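Local atomic coordinates of 1-acyl-sn-glycerol-3-phosphate acyltransferase (Thermotoga maritima, PDB entry 5KYM), a protein that catalyses transfer of an acyl group to 1-acyl-sn-glycerol-3-phosphate (lysophosphatidic acid), forming phosphatidic acid, probably within the membrane bilayer. Residues L9-F13 with A56-F61. Sequence-based numbering, arbitrary orientation.
Sequences LTLYF and AFTWLF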
# COMPACT_ATOMS: atom_id res chain seq x y z
N LEU A 9 15.33 13.05 12.83
CA LEU A 9 14.72 11.79 12.40
C LEU A 9 14.33 11.87 10.92
O LEU A 9 14.69 11.00 10.13
CB LEU A 9 13.52 11.46 13.22
CG LEU A 9 12.82 10.20 12.82
CD1 LEU A 9 13.68 9.00 13.07
CD2 LEU A 9 11.58 10.07 13.65
N THR A 10 13.68 12.95 10.54
CA THR A 10 13.35 13.14 9.17
C THR A 10 14.55 13.03 8.23
O THR A 10 14.43 12.40 7.17
CB THR A 10 12.64 14.48 8.96
OG1 THR A 10 11.51 14.56 9.86
CG2 THR A 10 12.19 14.62 7.47
N LEU A 11 15.69 13.62 8.62
CA LEU A 11 16.89 13.58 7.77
C LEU A 11 17.45 12.18 7.66
O LEU A 11 17.69 11.68 6.56
CB LEU A 11 17.94 14.57 8.29
CG LEU A 11 17.50 15.98 7.86
CD1 LEU A 11 17.70 17.14 8.84
CD2 LEU A 11 18.26 16.21 6.53
N TYR A 12 17.59 11.54 8.81
CA TYR A 12 17.97 10.15 8.91
C TYR A 12 17.06 9.28 8.03
O TYR A 12 17.56 8.42 7.26
CB TYR A 12 17.91 9.74 10.40
CG TYR A 12 18.20 8.32 10.76
CD1 TYR A 12 19.50 7.84 10.82
CD2 TYR A 12 17.17 7.48 11.15
CE1 TYR A 12 19.76 6.51 11.20
CE2 TYR A 12 17.39 6.16 11.56
CZ TYR A 12 18.68 5.66 11.59
OH TYR A 12 18.85 4.33 11.96
N PHE A 13 15.74 9.52 8.07
CA PHE A 13 14.89 8.71 7.21
C PHE A 13 15.19 8.91 5.72
O PHE A 13 15.34 7.93 5.01
CB PHE A 13 13.40 8.90 7.47
CG PHE A 13 12.53 8.04 6.61
CD1 PHE A 13 12.33 6.72 6.95
CD2 PHE A 13 11.97 8.52 5.46
CE1 PHE A 13 11.56 5.88 6.14
CE2 PHE A 13 11.21 7.71 4.66
CZ PHE A 13 11.02 6.37 4.98
N ALA A 56 11.32 0.20 6.60
CA ALA A 56 10.94 1.60 6.59
C ALA A 56 10.47 2.08 7.95
O ALA A 56 10.84 3.18 8.45
CB ALA A 56 9.81 1.80 5.60
N PHE A 57 9.61 1.28 8.55
CA PHE A 57 9.05 1.70 9.80
C PHE A 57 10.10 1.63 10.89
O PHE A 57 10.04 2.43 11.83
CB PHE A 57 7.75 0.97 10.12
CG PHE A 57 6.66 1.34 9.22
CD1 PHE A 57 6.61 0.81 7.96
CD2 PHE A 57 5.76 2.31 9.57
CE1 PHE A 57 5.67 1.24 7.05
CE2 PHE A 57 4.81 2.77 8.64
CZ PHE A 57 4.78 2.22 7.38
N THR A 58 11.10 0.75 10.77
CA THR A 58 12.17 0.73 11.78
C THR A 58 13.03 1.96 11.68
O THR A 58 13.35 2.56 12.68
CB THR A 58 13.05 -0.51 11.78
OG1 THR A 58 14.06 -0.36 10.81
CG2 THR A 58 12.29 -1.75 11.52
N TRP A 59 13.33 2.41 10.47
CA TRP A 59 14.01 3.68 10.35
C TRP A 59 13.29 4.88 11.03
O TRP A 59 13.90 5.90 11.34
CB TRP A 59 14.26 3.99 8.89
CG TRP A 59 14.90 2.94 8.20
CD1 TRP A 59 15.73 2.02 8.70
CD2 TRP A 59 14.82 2.67 6.81
NE1 TRP A 59 16.16 1.15 7.72
CE2 TRP A 59 15.63 1.56 6.54
CE3 TRP A 59 14.13 3.27 5.76
CZ2 TRP A 59 15.77 1.03 5.26
CZ3 TRP A 59 14.26 2.75 4.48
CH2 TRP A 59 15.05 1.65 4.24
N LEU A 60 11.98 4.76 11.20
CA LEU A 60 11.16 5.76 11.94
C LEU A 60 10.93 5.42 13.42
O LEU A 60 10.23 6.17 14.13
CB LEU A 60 9.81 5.98 11.21
CG LEU A 60 10.00 6.50 9.78
CD1 LEU A 60 8.76 6.42 8.96
CD2 LEU A 60 10.48 7.93 9.80
N PHE A 61 11.54 4.35 13.91
CA PHE A 61 11.32 3.93 15.31
C PHE A 61 9.82 3.89 15.63
O PHE A 61 9.37 4.41 16.66
CB PHE A 61 12.08 4.87 16.29
CG PHE A 61 13.54 5.03 15.95
CD1 PHE A 61 14.46 4.08 16.34
CD2 PHE A 61 13.98 6.08 15.15
CE1 PHE A 61 15.76 4.16 15.95
CE2 PHE A 61 15.29 6.19 14.75
CZ PHE A 61 16.18 5.21 15.14
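Phe13 packs between Trp59 and Leu60 where helix 2-34 meets the C-terminal end of helix 38-59, probably the two-helix motif that positions the active site at the membrane. With its CG anti to the backbone N (chi1 -178°), the Phe13 ring is carried towards the 56-61 segment, and its CD1 comes to 3.6 Å from Leu60 CD2. The neighbouring CE1 approaches the edge of the indole, 3.7 Å from Trp59 CE3, with the two ring planes inclined at 55°. The same CE1 lies 3.6 Å from Ala56 O, which sits at the edge of the Phe13 ring near its plane. Leu60 also touches Phe202, whose ring in turn meets that of Phe13. An alanine in place of Leu60 would probably leave Phe13 CD1 and Leu9 without that apolar partner and open a gap beside Phe202. Packing is looser toward the exposed residues Tyr12 and Phe61. Their rings are nearly parallel (17°) but slid apart, centroids 6.0 Å from each other, with Tyr12 CE2 3.8 Å from Phe61 CE2. Trp59 O lies in plane at the Tyr12 edge, 3.5 Å from CE2. Leu9 bridges the two regions: its CG is 4.4 Å from Leu60 CD2, while its CD1 touches Trp59 O and lies at the edge of the Phe61 ring, 3.6 Å from Phe61 CD2. Phe61 closes helix 38-59 in a Schellman motif. No hydrogen bond joins the segments; apolar side chains and aromatic edges pack on each other and against two backbone carbonyls. Trp59 also touches a bound phospholipid, and this largely apolar character suits an integral-membrane enzyme.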